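Local coordinates for protein inositol-1-monophosphatase (Nostoc sp., PDB 5ZHH) that probably hydrolyses inositol monophosphates to free inositol and phosphate in a metal-dependent reaction, at residues Pro88-Thr93 and Ala101-Ile106; Ile143-Thr148 and Glu224-Lys229. One frame throughout, in Å; residues are numbered along the deposited sequence.

Interaction 1 of 2, residues Pro88-Thr93 and Ala101-Ile106; sequences PLDGTT and AFCVSI
Asp90 and Cys103 form an antiparallel hydrogen-bonded pair. Asp90 N donates to Cys103 O at 2.8 Å, and Cys103 N returns a bond to Asp90 O at 3.1 Å. Each oxygen also meets a backbone C-H: Leu89 CA lies 3.5 Å from Cys103 O, and Phe102 CA lies 3.2 Å from Asp90 O. The side chains of Asp90 and Cys103 project from the same face of the sheet. SG of Cys103 sits between its own N and carbonyl carbon (chi1 63°), and this brings it alongside Asp90 CB at 3.9 Å. Phe102 adds an apolar touch, with its CB 4.0 Å from Leu89 CD1. Gly91 follows at the N-cap of helix 92-97. A CB there would strike Ala101 O, and at this positive phi it would also be jammed against Asp90 O.

The carboxylate of Asp90 turns to partners elsewhere. Its OD2 takes hydrogen bonds from Ser190 OG and Ala192 N, while OD1 lies near the carboxylates of Asp87 and Asp215. This acidic cluster, with the Asp-Pro-Leu-Asp-Gly-Thr sequence, is consistent with the metal site of inositol monophosphatases. The pairing is likely to hold the backbone of Asp90 in place beside this cluster.

The contact joins the end of strand 82-90 to the start of strand 103-110. Helix 3-25 packs on Leu89 and Val104 through Leu22. Helix 44-61 touches Pro88 and Leu89, and helix 191-199 meets Cys103.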
ATOM      1  N   PRO A  88     -19.458   8.971  11.343  1.00 24.45           N
ATOM      2  CA  PRO A  88     -18.488   7.901  11.616  1.00 27.90           C
ATOM      3  C   PRO A  88     -18.377   6.892  10.489  1.00 28.73           C
ATOM      4  O   PRO A  88     -17.418   6.111  10.472  1.00 28.20           O
ATOM      5  CB  PRO A  88     -19.037   7.245  12.890  1.00 27.76           C
ATOM      6  CG  PRO A  88     -20.518   7.522  12.836  1.00 30.35           C
ATOM      7  CD  PRO A  88     -20.651   8.887  12.204  1.00 27.55           C
ATOM      8  N   LEU A  89     -19.338   6.869   9.563  1.00 28.53           N
ATOM      9  CA  LEU A  89     -19.300   5.930   8.441  1.00 29.20           C
ATOM     10  C   LEU A  89     -20.253   6.473   7.370  1.00 28.67           C
ATOM     11  O   LEU A  89     -21.439   6.148   7.362  1.00 28.33           O
ATOM     12  CB  LEU A  89     -19.672   4.525   8.876  1.00 35.76           C
ATOM     13  CG  LEU A  89     -19.770   3.394   7.849  1.00 41.22           C
ATOM     14  CD1 LEU A  89     -18.652   3.462   6.841  1.00 43.03           C
ATOM     15  CD2 LEU A  89     -19.755   2.044   8.571  1.00 41.95           C
ATOM     16  N   ASP A  90     -19.715   7.306   6.483  1.00 26.87           N
ATOM     17  CA  ASP A  90     -20.472   7.756   5.321  1.00 30.52           C
ATOM     18  C   ASP A  90     -20.357   6.699   4.233  1.00 30.65           C
ATOM     19  O   ASP A  90     -19.265   6.186   3.977  1.00 32.77           O
ATOM     20  CB  ASP A  90     -19.951   9.098   4.810  1.00 26.36           C
ATOM     21  CG  ASP A  90     -20.786   9.645   3.668  1.00 31.58           C
ATOM     22  OD1 ASP A  90     -22.035   9.574   3.752  1.00 32.18           O
ATOM     23  OD2 ASP A  90     -20.193  10.113   2.672  1.00 32.80           O
ATOM     24  N   GLY A  91     -21.482   6.347   3.619  1.00 28.34           N
ATOM     25  CA  GLY A  91     -21.496   5.275   2.642  1.00 26.69           C
ATOM     26  C   GLY A  91     -21.880   3.949   3.271  1.00 28.43           C
ATOM     27  O   GLY A  91     -21.232   2.930   3.025  1.00 30.39           O
ATOM     28  N   THR A  92     -22.931   3.951   4.094  1.00 33.09           N
ATOM     29  CA  THR A  92     -23.274   2.750   4.853  1.00 35.59           C
ATOM     30  C   THR A  92     -23.731   1.618   3.940  1.00 31.17           C
ATOM     31  O   THR A  92     -23.390   0.457   4.181  1.00 28.90           O
ATOM     32  CB  THR A  92     -24.339   3.066   5.903  1.00 43.64           C
ATOM     33  OG1 THR A  92     -25.445   3.732   5.286  1.00 49.32           O
ATOM     34  CG2 THR A  92     -23.761   3.955   6.995  1.00 47.13           C
ATOM     35  N   THR A  93     -24.525   1.926   2.907  1.00 31.61           N
ATOM     36  CA  THR A  93     -24.921   0.899   1.945  1.00 31.21           C
ATOM     37  C   THR A  93     -23.700   0.276   1.277  1.00 29.36           C
ATOM     38  O   THR A  93     -23.589  -0.954   1.180  1.00 28.50           O
ATOM     39  CB  THR A  93     -25.871   1.498   0.901  1.00 32.44           C
ATOM     40  OG1 THR A  93     -27.080   1.918   1.539  1.00 31.54           O
ATOM     41  CG2 THR A  93     -26.215   0.482  -0.172  1.00 32.83           C
ATOM     42  N   ALA A 101     -16.282   2.563  -1.408  1.00 31.93           N
ATOM     43  CA  ALA A 101     -16.488   4.016  -1.408  1.00 29.32           C
ATOM     44  C   ALA A 101     -17.210   4.363  -0.102  1.00 26.79           C
ATOM     45  O   ALA A 101     -18.430   4.540  -0.053  1.00 27.19           O
ATOM     46  CB  ALA A 101     -17.267   4.508  -2.628  1.00 32.52           C
ATOM     47  N   PHE A 102     -16.436   4.422   0.980  1.00 25.18           N
ATOM     48  CA  PHE A 102     -16.950   4.822   2.280  1.00 27.02           C
ATOM     49  C   PHE A 102     -15.812   5.482   3.048  1.00 27.45           C
ATOM     50  O   PHE A 102     -14.635   5.306   2.718  1.00 27.56           O
ATOM     51  CB  PHE A 102     -17.531   3.626   3.050  1.00 29.17           C
ATOM     52  CG  PHE A 102     -16.573   2.483   3.189  1.00 34.04           C
ATOM     53  CD1 PHE A 102     -15.639   2.464   4.210  1.00 34.15           C
ATOM     54  CD2 PHE A 102     -16.591   1.438   2.282  1.00 35.89           C
ATOM     55  CE1 PHE A 102     -14.745   1.409   4.333  1.00 37.74           C
ATOM     56  CE2 PHE A 102     -15.700   0.388   2.398  1.00 36.68           C
ATOM     57  CZ  PHE A 102     -14.778   0.375   3.421  1.00 35.65           C
ATOM     58  N   CYS A 103     -16.170   6.246   4.075  1.00 26.09           N
ATOM     59  CA  CYS A 103     -15.176   7.064   4.750  1.00 24.91           C
ATOM     60  C   CYS A 103     -15.712   7.520   6.096  1.00 24.77           C
ATOM     61  O   CYS A 103     -16.896   7.374   6.403  1.00 26.76           O
ATOM     62  CB  CYS A 103     -14.800   8.280   3.900  1.00 26.77           C
ATOM     63  SG  CYS A 103     -16.210   9.384   3.646  1.00 29.06           S
ATOM     64  N   VAL A 104     -14.805   8.079   6.894  1.00 23.15           N
ATOM     65  CA  VAL A 104     -15.134   8.852   8.084  1.00 24.40           C
ATOM     66  C   VAL A 104     -15.046  10.317   7.689  1.00 26.09           C
ATOM     67  O   VAL A 104     -14.092  10.721   7.009  1.00 26.43           O
ATOM     68  CB  VAL A 104     -14.167   8.530   9.239  1.00 29.74           C
ATOM     69  CG1 VAL A 104     -14.575   9.261  10.520  1.00 29.62           C
ATOM     70  CG2 VAL A 104     -14.101   7.030   9.474  1.00 29.63           C
ATOM     71  N   SER A 105     -16.046  11.110   8.076  1.00 26.39           N
ATOM     72  CA  SER A 105     -16.069  12.540   7.777  1.00 25.73           C
ATOM     73  C   SER A 105     -16.160  13.301   9.090  1.00 27.89           C
ATOM     74  O   SER A 105     -17.081  13.068   9.878  1.00 29.59           O
ATOM     75  CB  SER A 105     -17.248  12.897   6.860  1.00 27.10           C
ATOM     76  OG  SER A 105     -17.262  14.281   6.542  1.00 27.58           O
ATOM     77  N   ILE A 106     -15.209  14.209   9.323  1.00 26.02           N
ATOM     78  CA  ILE A 106     -15.135  14.990  10.557  1.00 25.13           C
ATOM     79  C   ILE A 106     -14.988  16.456  10.174  1.00 25.43           C
ATOM     80  O   ILE A 106     -13.923  16.873   9.702  1.00 26.79           O
ATOM     81  CB  ILE A 106     -13.968  14.545  11.446  1.00 27.49           C
ATOM     82  CG1 ILE A 106     -14.126  13.069  11.823  1.00 30.00           C
ATOM     83  CG2 ILE A 106     -13.882  15.419  12.687  1.00 29.36           C
ATOM     84  CD1 ILE A 106     -12.979  12.523  12.646  1.00 29.84           C
TER

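Interaction 2 of 2, residues Ile143-Thr148 and Glu224-Lys229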
ATOM      1  N   ILE A 143      -3.638  19.362  -3.041  1.00 31.71           N
ATOM      2  CA  ILE A 143      -4.577  19.021  -4.099  1.00 28.70           C
ATOM      3  C   ILE A 143      -5.264  20.300  -4.554  1.00 27.86           C
ATOM      4  O   ILE A 143      -5.298  21.306  -3.842  1.00 26.67           O
ATOM      5  CB  ILE A 143      -5.632  17.988  -3.649  1.00 27.43           C
ATOM      6  CG1 ILE A 143      -6.375  18.501  -2.405  1.00 26.80           C
ATOM      7  CG2 ILE A 143      -5.006  16.601  -3.452  1.00 25.71           C
ATOM      8  CD1 ILE A 143      -7.535  17.620  -1.966  1.00 24.07           C
ATOM      9  N   LYS A 144      -5.817  20.256  -5.764  1.00 27.98           N
ATOM     10  CA  LYS A 144      -6.493  21.426  -6.301  1.00 27.18           C
ATOM     11  C   LYS A 144      -7.592  20.979  -7.256  1.00 26.93           C
ATOM     12  O   LYS A 144      -7.521  19.893  -7.842  1.00 25.81           O
ATOM     13  CB  LYS A 144      -5.500  22.374  -6.985  1.00 31.26           C
ATOM     14  CG  LYS A 144      -4.802  21.786  -8.191  1.00 37.22           C
ATOM     15  CD  LYS A 144      -3.799  22.770  -8.759  1.00 45.25           C
ATOM     16  CE  LYS A 144      -3.125  22.220 -10.005  1.00 50.11           C
ATOM     17  NZ  LYS A 144      -2.233  23.242 -10.624  1.00 53.94           N
ATOM     18  N   VAL A 145      -8.623  21.825  -7.383  1.00 25.18           N
ATOM     19  CA  VAL A 145      -9.726  21.540  -8.305  1.00 25.09           C
ATOM     20  C   VAL A 145      -9.219  21.528  -9.746  1.00 29.96           C
ATOM     21  O   VAL A 145      -8.135  22.034 -10.067  1.00 28.28           O
ATOM     22  CB  VAL A 145     -10.879  22.546  -8.136  1.00 23.10           C
ATOM     23  CG1 VAL A 145     -11.473  22.479  -6.732  1.00 26.70           C
ATOM     24  CG2 VAL A 145     -10.417  23.954  -8.473  1.00 23.62           C
ATOM     25  N   SER A 146     -10.041  20.957 -10.628  1.00 26.37           N
ATOM     26  CA  SER A 146      -9.738  20.878 -12.047  1.00 28.23           C
ATOM     27  C   SER A 146      -9.909  22.238 -12.726  1.00 30.76           C
ATOM     28  O   SER A 146     -10.468  23.186 -12.168  1.00 31.21           O
ATOM     29  CB  SER A 146     -10.643  19.851 -12.719  1.00 26.73           C
ATOM     30  OG  SER A 146     -11.979  20.322 -12.730  1.00 26.86           O
ATOM     31  N   ASP A 147      -9.453  22.312 -13.975  1.00 32.01           N
ATOM     32  CA  ASP A 147      -9.557  23.517 -14.784  1.00 36.30           C
ATOM     33  C   ASP A 147     -10.709  23.459 -15.758  1.00 33.95           C
ATOM     34  O   ASP A 147     -10.915  24.417 -16.508  1.00 35.14           O
ATOM     35  CB  ASP A 147      -8.254  23.783 -15.546  1.00 43.55           C
ATOM     36  CG  ASP A 147      -7.108  24.196 -14.644  1.00 56.24           C
ATOM     37  OD1 ASP A 147      -7.350  24.975 -13.698  1.00 60.45           O
ATOM     38  OD2 ASP A 147      -5.954  23.751 -14.888  1.00 60.60           O
ATOM     39  N   THR A 148     -11.462  22.359 -15.762  1.00 31.70           N
ATOM     40  CA  THR A 148     -12.539  22.174 -16.724  1.00 33.76           C
ATOM     41  C   THR A 148     -13.497  23.359 -16.694  1.00 35.19           C
ATOM     42  O   THR A 148     -14.009  23.737 -15.634  1.00 36.58           O
ATOM     43  CB  THR A 148     -13.299  20.883 -16.418  1.00 32.51           C
ATOM     44  OG1 THR A 148     -12.366  19.802 -16.283  1.00 34.15           O
ATOM     45  CG2 THR A 148     -14.286  20.572 -17.537  1.00 30.13           C
ATOM     46  N   GLU A 224     -13.449  24.232  -0.806  1.00 25.25           N
ATOM     47  CA  GLU A 224     -13.168  25.661  -0.892  1.00 28.73           C
ATOM     48  C   GLU A 224     -11.676  25.949  -0.785  1.00 27.69           C
ATOM     49  O   GLU A 224     -11.140  26.767  -1.543  1.00 29.62           O
ATOM     50  CB  GLU A 224     -13.950  26.414   0.185  1.00 30.32           C
ATOM     51  CG  GLU A 224     -15.462  26.407  -0.067  1.00 30.29           C
ATOM     52  CD  GLU A 224     -16.236  27.112   1.029  1.00 33.67           C
ATOM     53  OE1 GLU A 224     -17.301  27.684   0.731  1.00 36.13           O
ATOM     54  OE2 GLU A 224     -15.773  27.110   2.189  1.00 35.22           O
ATOM     55  N   GLU A 225     -10.983  25.278   0.140  1.00 28.48           N
ATOM     56  CA  GLU A 225      -9.539  25.459   0.252  1.00 29.71           C
ATOM     57  C   GLU A 225      -8.815  24.975  -0.997  1.00 29.43           C
ATOM     58  O   GLU A 225      -7.748  25.496  -1.338  1.00 32.11           O
ATOM     59  CB  GLU A 225      -9.013  24.733   1.494  1.00 33.66           C
ATOM     60  CG  GLU A 225      -9.227  25.507   2.793  1.00 34.81           C
ATOM     61  CD  GLU A 225      -8.518  26.851   2.797  1.00 35.41           C
ATOM     62  OE1 GLU A 225      -7.281  26.872   2.603  1.00 37.45           O
ATOM     63  OE2 GLU A 225      -9.198  27.884   2.978  1.00 32.50           O
ATOM     64  N   ALA A 226      -9.363  23.972  -1.679  1.00 26.14           N
ATOM     65  CA  ALA A 226      -8.790  23.468  -2.920  1.00 26.72           C
ATOM     66  C   ALA A 226      -9.071  24.369  -4.116  1.00 29.48           C
ATOM     67  O   ALA A 226      -8.607  24.068  -5.223  1.00 29.83           O
ATOM     68  CB  ALA A 226      -9.318  22.060  -3.214  1.00 22.66           C
ATOM     69  N   GLY A 227      -9.823  25.449  -3.931  1.00 29.43           N
ATOM     70  CA  GLY A 227     -10.103  26.376  -5.001  1.00 29.05           C
ATOM     71  C   GLY A 227     -11.478  26.258  -5.615  1.00 27.95           C
ATOM     72  O   GLY A 227     -11.741  26.927  -6.622  1.00 30.16           O
ATOM     73  N   GLY A 228     -12.367  25.446  -5.035  1.00 27.62           N
ATOM     74  CA  GLY A 228     -13.692  25.228  -5.580  1.00 27.32           C
ATOM     75  C   GLY A 228     -14.737  26.159  -4.990  1.00 29.74           C
ATOM     76  O   GLY A 228     -14.437  27.095  -4.245  1.00 29.13           O
ATOM     77  N   LYS A 229     -16.001  25.876  -5.332  1.00 30.73           N
ATOM     78  CA  LYS A 229     -17.122  26.730  -4.962  1.00 29.42           C
ATOM     79  C   LYS A 229     -18.331  25.882  -4.575  1.00 27.95           C
ATOM     80  O   LYS A 229     -18.643  24.890  -5.241  1.00 27.65           O
ATOM     81  CB  LYS A 229     -17.483  27.666  -6.123  1.00 32.79           C
ATOM     82  CG  LYS A 229     -18.536  28.697  -5.809  1.00 33.82           C
ATOM     83  CD  LYS A 229     -18.673  29.691  -6.959  1.00 36.41           C
ATOM     84  CE  LYS A 229     -19.860  30.616  -6.749  1.00 42.21           C
ATOM     85  NZ  LYS A 229     -19.908  31.713  -7.760  1.00 45.75           N
TER
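Val145 and Ala226 form the centre of a small surface contact, where the loop after strand 141-142 passes the C-terminal end of helix 213-225. One backbone hydrogen bond and the packing of the Val145 methyls on backbone and on Ala226 CB hold it. Segment 224-229 runs on into strand 229-231, so the contact ties the loop leaving the larger sheet to the turn entering the smaller one. Val145 N donates to Ala226 O at 3.1 Å. The bond is fairly straight at the hydrogen (164°), but the donor is tilted 32° from the carbonyl plane. Lys144 CA comes to 3.6 Å from the same oxygen, a weaker C-H contact.

The isopropyl group of Val145 packs over the turn that ends the helix. CG1 lies anti to the valine's own carbonyl carbon (chi1 -62°), and there it meets Gly228 N at 3.5 Å and Ala226 CB at 4.1 Å. CG2 lies 3.7 Å from Gly227 O. Both methyls also lie near the acceptor Ala226 O, CG1 at 3.6 Å and CG2 at 3.7 Å. An alanine in place of Val145 would lack both methyls, and this would probably open a gap over Gly227 and Gly228 and leave Ala226 O less covered.

The turn is a Schellman motif. Gly227 has positive phi, and one of the two bonds back joins its N to Glu224 O at 3.0 Å. A CB on Gly227 would be jammed against the carbonyl of Ala226. Behind the contact, Ala226 packs on Ala136 and Ala199.

Across the segments there is no salt bridge and no side-chain hydrogen bond. The fit depends on backbone shape and small residues rather than on charge.

Overall arrangement
Interaction 1 closes before interaction 2 opens along the chain. Their centres are 22 Å apart, on opposite sides of the chain's centre, and their nearest atoms are about 12 Å apart. Interaction 1 lies within the larger mixed sheet, between two of its inner strands. Interaction 2 joins the edges of the two sheets, at strand 141-142 of the larger and strand 229-231 of the smaller. Two helices link the regions. Helix 191-199 has Ala192 beside interaction 1 and Ala199 beside interaction 2. Helix 213-225 has Asp215 near Asp90 and ends in the turn of interaction 2. One contact therefore lies at the probable metal site, and the other closes the far end of a helix that reaches it.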